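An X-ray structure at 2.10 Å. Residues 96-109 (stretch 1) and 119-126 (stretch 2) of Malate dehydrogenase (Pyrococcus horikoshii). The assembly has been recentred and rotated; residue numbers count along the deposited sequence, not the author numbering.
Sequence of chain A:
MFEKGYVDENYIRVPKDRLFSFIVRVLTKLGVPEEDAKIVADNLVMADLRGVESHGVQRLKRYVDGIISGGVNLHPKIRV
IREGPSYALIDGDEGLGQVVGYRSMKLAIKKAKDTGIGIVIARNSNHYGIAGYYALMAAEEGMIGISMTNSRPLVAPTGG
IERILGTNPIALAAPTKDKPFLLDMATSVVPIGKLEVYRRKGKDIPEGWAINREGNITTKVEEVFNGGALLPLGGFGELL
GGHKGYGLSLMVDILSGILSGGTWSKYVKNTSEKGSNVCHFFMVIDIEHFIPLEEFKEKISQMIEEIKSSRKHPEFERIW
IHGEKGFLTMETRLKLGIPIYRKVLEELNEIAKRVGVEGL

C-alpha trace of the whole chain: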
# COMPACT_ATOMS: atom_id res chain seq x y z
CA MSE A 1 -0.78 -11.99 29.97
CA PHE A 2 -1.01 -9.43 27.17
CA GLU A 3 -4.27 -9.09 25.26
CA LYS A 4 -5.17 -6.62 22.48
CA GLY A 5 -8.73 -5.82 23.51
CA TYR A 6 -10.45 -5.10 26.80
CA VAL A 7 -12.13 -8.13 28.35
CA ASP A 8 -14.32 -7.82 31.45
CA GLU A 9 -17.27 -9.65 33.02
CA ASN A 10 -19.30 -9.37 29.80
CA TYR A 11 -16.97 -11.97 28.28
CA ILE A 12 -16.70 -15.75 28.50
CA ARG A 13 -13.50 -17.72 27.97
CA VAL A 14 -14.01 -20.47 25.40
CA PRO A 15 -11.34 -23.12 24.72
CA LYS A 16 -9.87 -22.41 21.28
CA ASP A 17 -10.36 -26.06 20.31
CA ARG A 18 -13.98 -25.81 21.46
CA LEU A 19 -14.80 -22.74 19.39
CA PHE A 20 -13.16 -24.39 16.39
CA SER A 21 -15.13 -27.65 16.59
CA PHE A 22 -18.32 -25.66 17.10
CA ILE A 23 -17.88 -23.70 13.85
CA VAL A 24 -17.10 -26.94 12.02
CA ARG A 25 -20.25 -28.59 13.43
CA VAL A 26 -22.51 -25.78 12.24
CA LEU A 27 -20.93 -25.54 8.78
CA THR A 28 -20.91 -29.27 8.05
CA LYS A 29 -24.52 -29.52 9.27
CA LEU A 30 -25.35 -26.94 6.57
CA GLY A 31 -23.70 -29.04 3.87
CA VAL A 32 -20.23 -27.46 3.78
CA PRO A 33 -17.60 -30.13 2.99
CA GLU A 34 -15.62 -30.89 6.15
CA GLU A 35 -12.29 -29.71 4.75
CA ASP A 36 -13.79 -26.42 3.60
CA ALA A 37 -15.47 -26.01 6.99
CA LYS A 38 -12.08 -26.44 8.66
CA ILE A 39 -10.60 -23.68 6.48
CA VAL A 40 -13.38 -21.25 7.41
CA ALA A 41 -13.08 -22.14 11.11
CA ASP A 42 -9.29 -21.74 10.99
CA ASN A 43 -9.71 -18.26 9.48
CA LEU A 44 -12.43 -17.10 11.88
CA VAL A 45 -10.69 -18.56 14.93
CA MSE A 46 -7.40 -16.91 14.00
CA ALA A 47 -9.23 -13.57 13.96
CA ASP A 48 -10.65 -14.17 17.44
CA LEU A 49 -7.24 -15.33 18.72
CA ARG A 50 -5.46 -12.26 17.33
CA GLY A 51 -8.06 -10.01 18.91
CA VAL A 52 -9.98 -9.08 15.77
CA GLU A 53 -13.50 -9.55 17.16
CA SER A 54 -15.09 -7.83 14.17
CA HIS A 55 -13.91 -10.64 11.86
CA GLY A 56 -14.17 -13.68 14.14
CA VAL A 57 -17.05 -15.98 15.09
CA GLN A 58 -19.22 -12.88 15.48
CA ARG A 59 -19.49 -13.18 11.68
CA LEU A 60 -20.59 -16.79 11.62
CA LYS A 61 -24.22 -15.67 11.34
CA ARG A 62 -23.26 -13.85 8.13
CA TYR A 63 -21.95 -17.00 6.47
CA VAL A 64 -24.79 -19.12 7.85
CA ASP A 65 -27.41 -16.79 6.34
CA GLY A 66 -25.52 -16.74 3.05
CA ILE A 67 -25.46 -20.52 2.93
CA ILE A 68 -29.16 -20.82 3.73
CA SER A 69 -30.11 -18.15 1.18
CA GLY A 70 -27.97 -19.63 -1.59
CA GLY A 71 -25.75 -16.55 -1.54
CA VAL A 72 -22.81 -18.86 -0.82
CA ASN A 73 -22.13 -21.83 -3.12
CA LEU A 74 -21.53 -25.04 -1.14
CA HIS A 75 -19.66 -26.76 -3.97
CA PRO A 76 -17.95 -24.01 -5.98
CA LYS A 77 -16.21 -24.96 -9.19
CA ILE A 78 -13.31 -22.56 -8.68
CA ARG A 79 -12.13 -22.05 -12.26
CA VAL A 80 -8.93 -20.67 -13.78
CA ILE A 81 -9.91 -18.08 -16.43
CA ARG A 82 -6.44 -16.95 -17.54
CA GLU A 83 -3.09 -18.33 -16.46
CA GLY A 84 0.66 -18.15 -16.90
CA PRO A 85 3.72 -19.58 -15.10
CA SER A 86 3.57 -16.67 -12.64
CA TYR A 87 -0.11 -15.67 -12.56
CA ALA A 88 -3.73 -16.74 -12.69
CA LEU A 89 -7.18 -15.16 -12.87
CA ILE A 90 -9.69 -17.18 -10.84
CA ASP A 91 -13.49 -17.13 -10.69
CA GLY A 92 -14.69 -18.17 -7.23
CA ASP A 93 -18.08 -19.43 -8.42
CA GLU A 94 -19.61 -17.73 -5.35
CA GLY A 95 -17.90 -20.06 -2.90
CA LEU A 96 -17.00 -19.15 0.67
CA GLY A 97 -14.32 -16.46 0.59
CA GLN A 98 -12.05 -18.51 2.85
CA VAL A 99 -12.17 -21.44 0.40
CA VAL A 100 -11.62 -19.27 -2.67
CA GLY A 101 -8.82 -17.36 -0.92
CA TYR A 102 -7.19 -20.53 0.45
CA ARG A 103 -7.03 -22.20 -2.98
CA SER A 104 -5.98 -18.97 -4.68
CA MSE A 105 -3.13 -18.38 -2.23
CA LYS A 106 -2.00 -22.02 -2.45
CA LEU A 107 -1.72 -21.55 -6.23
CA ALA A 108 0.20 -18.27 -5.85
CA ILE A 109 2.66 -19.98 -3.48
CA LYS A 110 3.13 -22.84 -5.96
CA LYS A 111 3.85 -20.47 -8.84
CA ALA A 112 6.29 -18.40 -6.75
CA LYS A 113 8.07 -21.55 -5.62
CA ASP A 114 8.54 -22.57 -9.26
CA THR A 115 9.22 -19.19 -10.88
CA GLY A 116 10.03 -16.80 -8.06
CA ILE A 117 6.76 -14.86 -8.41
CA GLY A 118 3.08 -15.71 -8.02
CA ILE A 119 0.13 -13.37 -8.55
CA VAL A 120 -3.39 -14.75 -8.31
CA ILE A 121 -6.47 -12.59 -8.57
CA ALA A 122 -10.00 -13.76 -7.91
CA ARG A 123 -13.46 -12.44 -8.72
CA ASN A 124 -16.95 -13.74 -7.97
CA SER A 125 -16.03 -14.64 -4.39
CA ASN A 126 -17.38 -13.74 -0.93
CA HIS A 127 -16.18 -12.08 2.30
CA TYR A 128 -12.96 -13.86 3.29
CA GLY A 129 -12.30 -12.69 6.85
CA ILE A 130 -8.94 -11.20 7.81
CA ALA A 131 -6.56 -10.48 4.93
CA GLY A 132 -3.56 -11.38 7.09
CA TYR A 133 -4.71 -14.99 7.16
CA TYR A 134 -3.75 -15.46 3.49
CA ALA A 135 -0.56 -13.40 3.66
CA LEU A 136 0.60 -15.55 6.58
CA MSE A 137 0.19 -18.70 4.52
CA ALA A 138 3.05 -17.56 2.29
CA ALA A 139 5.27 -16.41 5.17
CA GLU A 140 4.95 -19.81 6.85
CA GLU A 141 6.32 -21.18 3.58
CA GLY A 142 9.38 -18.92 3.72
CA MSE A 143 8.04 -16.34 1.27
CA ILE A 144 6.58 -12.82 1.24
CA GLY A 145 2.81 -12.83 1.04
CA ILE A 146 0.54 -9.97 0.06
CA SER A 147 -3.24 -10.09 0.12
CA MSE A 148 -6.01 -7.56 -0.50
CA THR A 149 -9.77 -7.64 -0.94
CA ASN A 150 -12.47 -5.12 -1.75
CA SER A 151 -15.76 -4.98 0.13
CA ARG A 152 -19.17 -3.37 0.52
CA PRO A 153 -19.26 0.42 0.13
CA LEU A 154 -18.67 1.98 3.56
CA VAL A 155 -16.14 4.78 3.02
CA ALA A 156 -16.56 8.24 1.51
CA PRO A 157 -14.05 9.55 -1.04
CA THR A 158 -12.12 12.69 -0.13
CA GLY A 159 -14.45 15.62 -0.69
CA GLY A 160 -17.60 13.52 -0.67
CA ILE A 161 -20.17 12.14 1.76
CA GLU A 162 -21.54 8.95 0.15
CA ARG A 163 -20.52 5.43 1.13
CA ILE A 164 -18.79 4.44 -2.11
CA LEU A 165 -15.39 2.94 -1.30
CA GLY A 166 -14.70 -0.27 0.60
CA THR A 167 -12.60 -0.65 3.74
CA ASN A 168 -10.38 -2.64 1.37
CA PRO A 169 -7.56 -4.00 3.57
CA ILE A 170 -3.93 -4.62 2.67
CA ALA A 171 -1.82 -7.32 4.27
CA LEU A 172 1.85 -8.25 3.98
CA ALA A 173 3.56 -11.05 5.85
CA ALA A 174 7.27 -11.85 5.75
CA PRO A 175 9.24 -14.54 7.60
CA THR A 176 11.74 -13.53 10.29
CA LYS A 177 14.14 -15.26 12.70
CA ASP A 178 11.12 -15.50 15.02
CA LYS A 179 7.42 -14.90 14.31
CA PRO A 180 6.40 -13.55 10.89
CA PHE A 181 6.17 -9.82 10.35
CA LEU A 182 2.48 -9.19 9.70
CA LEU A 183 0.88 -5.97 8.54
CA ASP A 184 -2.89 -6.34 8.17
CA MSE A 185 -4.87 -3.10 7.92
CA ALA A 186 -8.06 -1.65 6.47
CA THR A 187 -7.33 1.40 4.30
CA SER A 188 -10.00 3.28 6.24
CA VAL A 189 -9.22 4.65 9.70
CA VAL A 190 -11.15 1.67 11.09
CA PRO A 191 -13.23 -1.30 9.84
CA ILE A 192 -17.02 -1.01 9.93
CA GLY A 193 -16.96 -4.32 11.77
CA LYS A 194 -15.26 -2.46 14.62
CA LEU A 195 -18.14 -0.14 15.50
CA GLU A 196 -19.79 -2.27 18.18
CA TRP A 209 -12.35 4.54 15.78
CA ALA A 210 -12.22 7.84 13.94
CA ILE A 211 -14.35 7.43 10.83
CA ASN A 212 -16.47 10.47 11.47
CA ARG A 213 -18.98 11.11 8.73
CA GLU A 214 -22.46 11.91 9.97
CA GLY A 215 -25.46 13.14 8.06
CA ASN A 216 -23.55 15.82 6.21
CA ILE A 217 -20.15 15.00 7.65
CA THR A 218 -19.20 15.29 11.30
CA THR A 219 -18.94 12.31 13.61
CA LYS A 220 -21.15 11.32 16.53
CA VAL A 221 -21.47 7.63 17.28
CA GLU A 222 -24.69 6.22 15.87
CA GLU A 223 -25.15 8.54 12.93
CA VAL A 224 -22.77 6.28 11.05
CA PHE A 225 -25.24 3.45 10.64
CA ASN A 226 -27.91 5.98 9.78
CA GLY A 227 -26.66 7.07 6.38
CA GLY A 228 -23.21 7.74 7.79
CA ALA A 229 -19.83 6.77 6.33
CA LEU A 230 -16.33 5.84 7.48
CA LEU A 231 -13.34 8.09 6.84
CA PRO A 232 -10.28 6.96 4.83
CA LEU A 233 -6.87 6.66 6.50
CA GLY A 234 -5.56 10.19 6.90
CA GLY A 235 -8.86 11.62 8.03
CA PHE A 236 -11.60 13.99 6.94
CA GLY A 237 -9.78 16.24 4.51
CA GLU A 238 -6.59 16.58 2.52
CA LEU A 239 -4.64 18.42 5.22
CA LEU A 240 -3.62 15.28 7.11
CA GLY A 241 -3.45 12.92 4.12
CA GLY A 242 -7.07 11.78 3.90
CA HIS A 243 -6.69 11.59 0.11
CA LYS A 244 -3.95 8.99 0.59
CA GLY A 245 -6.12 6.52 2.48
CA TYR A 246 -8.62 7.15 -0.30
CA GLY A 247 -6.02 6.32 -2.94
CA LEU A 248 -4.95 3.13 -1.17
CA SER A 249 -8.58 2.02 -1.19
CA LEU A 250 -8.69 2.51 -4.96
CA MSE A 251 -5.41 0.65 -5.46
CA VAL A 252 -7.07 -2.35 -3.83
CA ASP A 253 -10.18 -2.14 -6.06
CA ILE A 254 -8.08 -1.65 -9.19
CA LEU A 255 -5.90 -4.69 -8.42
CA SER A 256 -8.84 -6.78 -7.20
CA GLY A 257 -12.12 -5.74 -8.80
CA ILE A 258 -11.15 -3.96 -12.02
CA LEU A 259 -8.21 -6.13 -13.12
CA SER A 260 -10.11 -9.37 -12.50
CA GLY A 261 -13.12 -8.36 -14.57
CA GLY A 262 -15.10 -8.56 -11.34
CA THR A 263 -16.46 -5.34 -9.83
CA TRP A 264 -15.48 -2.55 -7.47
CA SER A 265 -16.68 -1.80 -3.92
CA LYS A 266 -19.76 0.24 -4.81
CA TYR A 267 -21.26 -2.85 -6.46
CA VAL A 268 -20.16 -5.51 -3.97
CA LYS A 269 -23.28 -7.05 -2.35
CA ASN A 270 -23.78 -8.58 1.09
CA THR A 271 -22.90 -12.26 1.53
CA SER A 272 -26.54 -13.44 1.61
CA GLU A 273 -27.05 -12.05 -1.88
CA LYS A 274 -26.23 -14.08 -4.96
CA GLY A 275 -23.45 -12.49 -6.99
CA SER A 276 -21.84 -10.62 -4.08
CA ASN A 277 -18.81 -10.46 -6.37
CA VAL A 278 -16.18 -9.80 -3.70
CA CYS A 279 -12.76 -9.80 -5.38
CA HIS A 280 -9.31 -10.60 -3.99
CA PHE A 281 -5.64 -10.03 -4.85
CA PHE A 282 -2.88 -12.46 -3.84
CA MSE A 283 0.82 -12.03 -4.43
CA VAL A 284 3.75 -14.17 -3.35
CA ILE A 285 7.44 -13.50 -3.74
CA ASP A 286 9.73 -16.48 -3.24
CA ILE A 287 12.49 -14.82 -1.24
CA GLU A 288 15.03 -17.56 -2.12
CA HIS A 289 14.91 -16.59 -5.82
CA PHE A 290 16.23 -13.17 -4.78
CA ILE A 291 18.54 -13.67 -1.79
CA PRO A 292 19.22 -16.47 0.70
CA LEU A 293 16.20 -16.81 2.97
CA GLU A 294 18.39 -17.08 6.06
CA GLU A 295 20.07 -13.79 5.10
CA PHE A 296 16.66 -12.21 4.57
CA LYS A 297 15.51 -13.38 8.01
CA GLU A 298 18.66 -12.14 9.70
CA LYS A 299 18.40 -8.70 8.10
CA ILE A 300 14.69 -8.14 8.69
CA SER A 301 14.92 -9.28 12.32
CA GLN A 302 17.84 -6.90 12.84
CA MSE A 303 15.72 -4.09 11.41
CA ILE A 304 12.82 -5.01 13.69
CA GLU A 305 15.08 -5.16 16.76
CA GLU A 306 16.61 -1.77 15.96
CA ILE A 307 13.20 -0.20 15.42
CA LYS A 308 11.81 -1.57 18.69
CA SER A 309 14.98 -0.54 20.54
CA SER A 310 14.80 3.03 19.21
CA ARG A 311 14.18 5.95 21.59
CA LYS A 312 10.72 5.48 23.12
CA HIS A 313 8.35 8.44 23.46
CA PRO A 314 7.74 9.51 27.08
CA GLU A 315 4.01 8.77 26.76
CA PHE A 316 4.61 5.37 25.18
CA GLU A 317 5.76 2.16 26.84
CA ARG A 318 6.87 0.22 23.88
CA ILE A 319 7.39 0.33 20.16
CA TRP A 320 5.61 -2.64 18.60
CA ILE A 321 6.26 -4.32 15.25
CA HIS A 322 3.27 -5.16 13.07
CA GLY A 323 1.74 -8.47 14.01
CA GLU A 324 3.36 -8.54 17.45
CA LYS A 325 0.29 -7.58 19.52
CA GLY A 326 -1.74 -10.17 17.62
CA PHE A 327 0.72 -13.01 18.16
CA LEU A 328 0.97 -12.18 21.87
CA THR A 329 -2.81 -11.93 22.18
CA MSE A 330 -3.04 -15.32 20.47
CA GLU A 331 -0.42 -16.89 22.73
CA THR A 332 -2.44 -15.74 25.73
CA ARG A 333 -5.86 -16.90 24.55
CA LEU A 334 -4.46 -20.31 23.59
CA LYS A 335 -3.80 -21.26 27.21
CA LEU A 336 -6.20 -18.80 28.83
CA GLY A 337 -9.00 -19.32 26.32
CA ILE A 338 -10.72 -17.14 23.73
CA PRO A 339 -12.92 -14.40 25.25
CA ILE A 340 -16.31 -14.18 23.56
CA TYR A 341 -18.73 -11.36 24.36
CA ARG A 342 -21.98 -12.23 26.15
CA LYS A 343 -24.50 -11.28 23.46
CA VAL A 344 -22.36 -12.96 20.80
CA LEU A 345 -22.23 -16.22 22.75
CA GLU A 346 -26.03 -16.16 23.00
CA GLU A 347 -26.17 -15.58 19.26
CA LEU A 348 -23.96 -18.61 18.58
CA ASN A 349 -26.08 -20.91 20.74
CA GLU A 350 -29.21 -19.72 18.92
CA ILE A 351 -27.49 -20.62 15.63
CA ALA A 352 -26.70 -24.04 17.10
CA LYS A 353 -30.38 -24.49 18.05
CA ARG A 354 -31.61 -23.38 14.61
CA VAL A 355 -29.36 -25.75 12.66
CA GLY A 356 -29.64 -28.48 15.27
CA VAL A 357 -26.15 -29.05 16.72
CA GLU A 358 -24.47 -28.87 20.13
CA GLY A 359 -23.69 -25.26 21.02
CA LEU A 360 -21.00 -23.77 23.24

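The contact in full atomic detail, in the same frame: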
# COMPACT_ATOMS: atom_id res chain seq x y z
N LEU A 96 -17.38 -19.86 -0.55
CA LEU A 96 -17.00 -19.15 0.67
C LEU A 96 -15.69 -18.44 0.35
O LEU A 96 -14.83 -18.99 -0.33
CB LEU A 96 -16.80 -20.15 1.80
CG LEU A 96 -18.09 -20.78 2.32
CD1 LEU A 96 -17.79 -22.13 2.97
CD2 LEU A 96 -18.75 -19.82 3.30
N GLY A 97 -15.53 -17.21 0.85
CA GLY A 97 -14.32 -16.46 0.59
C GLY A 97 -13.06 -17.16 1.08
O GLY A 97 -12.02 -17.12 0.42
N GLN A 98 -13.17 -17.79 2.25
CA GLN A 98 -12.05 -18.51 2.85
C GLN A 98 -11.56 -19.65 1.94
O GLN A 98 -10.36 -19.88 1.82
CB GLN A 98 -12.45 -19.09 4.21
CG GLN A 98 -12.70 -18.06 5.31
CD GLN A 98 -14.04 -17.35 5.19
OE1 GLN A 98 -14.88 -17.72 4.38
NE2 GLN A 98 -14.24 -16.33 6.01
N VAL A 99 -12.50 -20.34 1.30
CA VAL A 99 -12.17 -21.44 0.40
C VAL A 99 -11.53 -20.90 -0.87
O VAL A 99 -10.48 -21.39 -1.31
CB VAL A 99 -13.43 -22.28 0.03
CG1 VAL A 99 -13.09 -23.32 -1.03
CG2 VAL A 99 -13.97 -22.96 1.27
N VAL A 100 -12.15 -19.88 -1.46
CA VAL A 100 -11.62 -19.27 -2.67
C VAL A 100 -10.23 -18.69 -2.40
O VAL A 100 -9.29 -18.89 -3.17
CB VAL A 100 -12.56 -18.15 -3.19
CG1 VAL A 100 -11.92 -17.43 -4.38
CG2 VAL A 100 -13.91 -18.75 -3.60
N GLY A 101 -10.10 -17.97 -1.28
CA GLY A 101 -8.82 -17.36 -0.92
C GLY A 101 -7.74 -18.39 -0.58
O GLY A 101 -6.57 -18.20 -0.91
N TYR A 102 -8.13 -19.47 0.08
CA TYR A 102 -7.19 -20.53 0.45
C TYR A 102 -6.60 -21.19 -0.80
O TYR A 102 -5.39 -21.36 -0.91
CB TYR A 102 -7.90 -21.60 1.28
CG TYR A 102 -6.99 -22.72 1.75
CD1 TYR A 102 -6.21 -22.57 2.90
CD2 TYR A 102 -6.90 -23.92 1.04
CE1 TYR A 102 -5.37 -23.60 3.34
CE2 TYR A 102 -6.06 -24.95 1.48
CZ TYR A 102 -5.30 -24.78 2.63
OH TYR A 102 -4.49 -25.79 3.09
N ARG A 103 -7.47 -21.55 -1.74
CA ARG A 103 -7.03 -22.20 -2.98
C ARG A 103 -6.25 -21.24 -3.87
O ARG A 103 -5.28 -21.63 -4.53
CB ARG A 103 -8.23 -22.75 -3.77
CG ARG A 103 -9.02 -23.81 -3.02
CD ARG A 103 -8.17 -25.03 -2.70
NE ARG A 103 -8.80 -25.88 -1.69
CZ ARG A 103 -8.22 -26.95 -1.15
NH1 ARG A 103 -7.01 -27.32 -1.53
NH2 ARG A 103 -8.87 -27.65 -0.22
N SER A 104 -6.67 -19.97 -3.88
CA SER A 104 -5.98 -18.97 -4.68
C SER A 104 -4.57 -18.72 -4.14
O SER A 104 -3.62 -18.61 -4.91
CB SER A 104 -6.76 -17.65 -4.68
OG SER A 104 -7.97 -17.77 -5.40
N MSE A 105 -4.44 -18.62 -2.82
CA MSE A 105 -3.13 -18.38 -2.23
C MSE A 105 -2.22 -19.59 -2.39
O MSE A 105 -1.02 -19.44 -2.59
CB MSE A 105 -3.27 -18.00 -0.74
CG MSE A 105 -1.94 -17.70 -0.06
SE MSE A 105 -0.83 -16.38 -1.01
CE MSE A 105 -1.40 -14.78 -0.10
N LYS A 106 -2.79 -20.79 -2.28
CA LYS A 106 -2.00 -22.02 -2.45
C LYS A 106 -1.41 -22.02 -3.86
O LYS A 106 -0.26 -22.41 -4.06
CB LYS A 106 -2.88 -23.26 -2.27
CG LYS A 106 -3.14 -23.66 -0.83
CD LYS A 106 -1.85 -24.12 -0.15
CE LYS A 106 -2.10 -24.54 1.29
NZ LYS A 106 -0.86 -25.08 1.94
N LEU A 107 -2.19 -21.59 -4.85
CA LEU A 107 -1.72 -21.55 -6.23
C LEU A 107 -0.63 -20.49 -6.41
O LEU A 107 0.35 -20.70 -7.13
CB LEU A 107 -2.88 -21.26 -7.19
CG LEU A 107 -2.50 -21.14 -8.67
CD1 LEU A 107 -1.94 -22.48 -9.18
CD2 LEU A 107 -3.73 -20.74 -9.48
N ALA A 108 -0.80 -19.34 -5.76
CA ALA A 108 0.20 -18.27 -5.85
C ALA A 108 1.53 -18.76 -5.26
O ALA A 108 2.59 -18.51 -5.82
CB ALA A 108 -0.29 -17.03 -5.11
N ILE A 109 1.46 -19.45 -4.13
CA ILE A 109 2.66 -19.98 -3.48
C ILE A 109 3.35 -20.99 -4.40
O ILE A 109 4.58 -20.99 -4.52
CB ILE A 109 2.29 -20.65 -2.13
CG1 ILE A 109 1.91 -19.56 -1.11
CG2 ILE A 109 3.45 -21.50 -1.60
CD1 ILE A 109 1.23 -20.09 0.15
N ILE A 119 1.20 -14.34 -8.72
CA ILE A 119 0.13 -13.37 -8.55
C ILE A 119 -1.20 -13.99 -8.97
O ILE A 119 -1.40 -14.32 -10.14
CB ILE A 119 0.37 -12.09 -9.38
CG1 ILE A 119 1.56 -11.32 -8.80
CG2 ILE A 119 -0.89 -11.21 -9.41
CD1 ILE A 119 1.97 -10.09 -9.59
N VAL A 120 -2.09 -14.17 -8.01
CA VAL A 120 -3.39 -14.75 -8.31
C VAL A 120 -4.46 -13.76 -7.91
O VAL A 120 -4.44 -13.22 -6.80
CB VAL A 120 -3.61 -16.09 -7.57
CG1 VAL A 120 -5.01 -16.63 -7.87
CG2 VAL A 120 -2.57 -17.12 -8.01
N ILE A 121 -5.38 -13.50 -8.83
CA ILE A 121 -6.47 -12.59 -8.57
C ILE A 121 -7.78 -13.34 -8.73
O ILE A 121 -7.92 -14.18 -9.63
CB ILE A 121 -6.39 -11.39 -9.52
CG1 ILE A 121 -5.06 -10.66 -9.28
CG2 ILE A 121 -7.56 -10.46 -9.30
CD1 ILE A 121 -4.79 -9.53 -10.22
N ALA A 122 -8.73 -13.06 -7.85
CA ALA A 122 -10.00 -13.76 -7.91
C ALA A 122 -11.20 -12.82 -7.92
O ALA A 122 -11.19 -11.77 -7.29
CB ALA A 122 -10.11 -14.73 -6.72
N ARG A 123 -12.23 -13.21 -8.66
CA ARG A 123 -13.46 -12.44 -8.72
C ARG A 123 -14.56 -13.43 -8.39
O ARG A 123 -14.30 -14.63 -8.24
CB ARG A 123 -13.70 -11.87 -10.13
CG ARG A 123 -14.03 -12.94 -11.16
CD ARG A 123 -14.21 -12.34 -12.54
NE ARG A 123 -14.56 -13.35 -13.53
CZ ARG A 123 -14.18 -13.31 -14.80
NH1 ARG A 123 -13.42 -12.31 -15.23
NH2 ARG A 123 -14.55 -14.26 -15.65
N ASN A 124 -15.78 -12.92 -8.27
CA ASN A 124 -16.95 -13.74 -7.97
C ASN A 124 -16.76 -14.60 -6.72
O ASN A 124 -17.05 -15.80 -6.72
CB ASN A 124 -17.30 -14.62 -9.18
CG ASN A 124 -18.70 -15.22 -9.08
OD1 ASN A 124 -19.55 -14.69 -8.38
ND2 ASN A 124 -18.93 -16.31 -9.80
N SER A 125 -16.26 -13.97 -5.66
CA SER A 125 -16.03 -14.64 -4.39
C SER A 125 -16.94 -14.01 -3.32
O SER A 125 -17.90 -13.32 -3.63
CB SER A 125 -14.55 -14.50 -4.01
OG SER A 125 -14.26 -15.19 -2.81
N ASN A 126 -16.61 -14.26 -2.05
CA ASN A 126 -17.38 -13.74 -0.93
C ASN A 126 -16.44 -13.23 0.16
O ASN A 126 -15.23 -13.39 0.05
CB ASN A 126 -18.29 -14.85 -0.36
CG ASN A 126 -19.62 -14.94 -1.09
OD1 ASN A 126 -20.45 -14.03 -0.99
ND2 ASN A 126 -19.82 -16.02 -1.84

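The helix that starts at Gly-97 packs nearly antiparallel to the strand running through Val-120 and Ala-122, at an angle of 160° and a closest axis approach of 7.4 Å. No hydrogen bond links the two stretches; they are held mainly by van der Waals packing, which buries 404 Å² over both sides, Val-120 contributing most. Val-120 is central. Its CA-to-CB bond points toward the helix, and in the t rotamer (chi1 177°) its two methyls spread over one helical turn: CG2 lies 3.7 Å from Ala-108 CB and 4.1 Å from Leu-107 CG, while CG1 lies 3.8 Å from Ser-104 CB. Val-120 CG2 also rests 3.6 Å from Ser-104 O, a close approach to the helix backbone.

Ser-104 suits this apolar interface because its m rotamer (chi1 -69°) turns OG back along the helix to donate a 2.8 Å hydrogen bond to Val-100 O. With its polarity met, OG can sit 3.9 Å from Ala-122 CB. Val-100, also t, places CG1 4.0 Å from the same Ala-122 CB and CB 3.4 Å from Ser-125 OG, a hydroxyl hydrogen-bonded elsewhere in the structure.

At the helix start, Gly-97 CA approaches Asn-126 O at 3.2 Å in a CA-H...O contact. A CB on Gly-97 would fall 2.2 Å from Asn-126 O, so glycine permits this close approach.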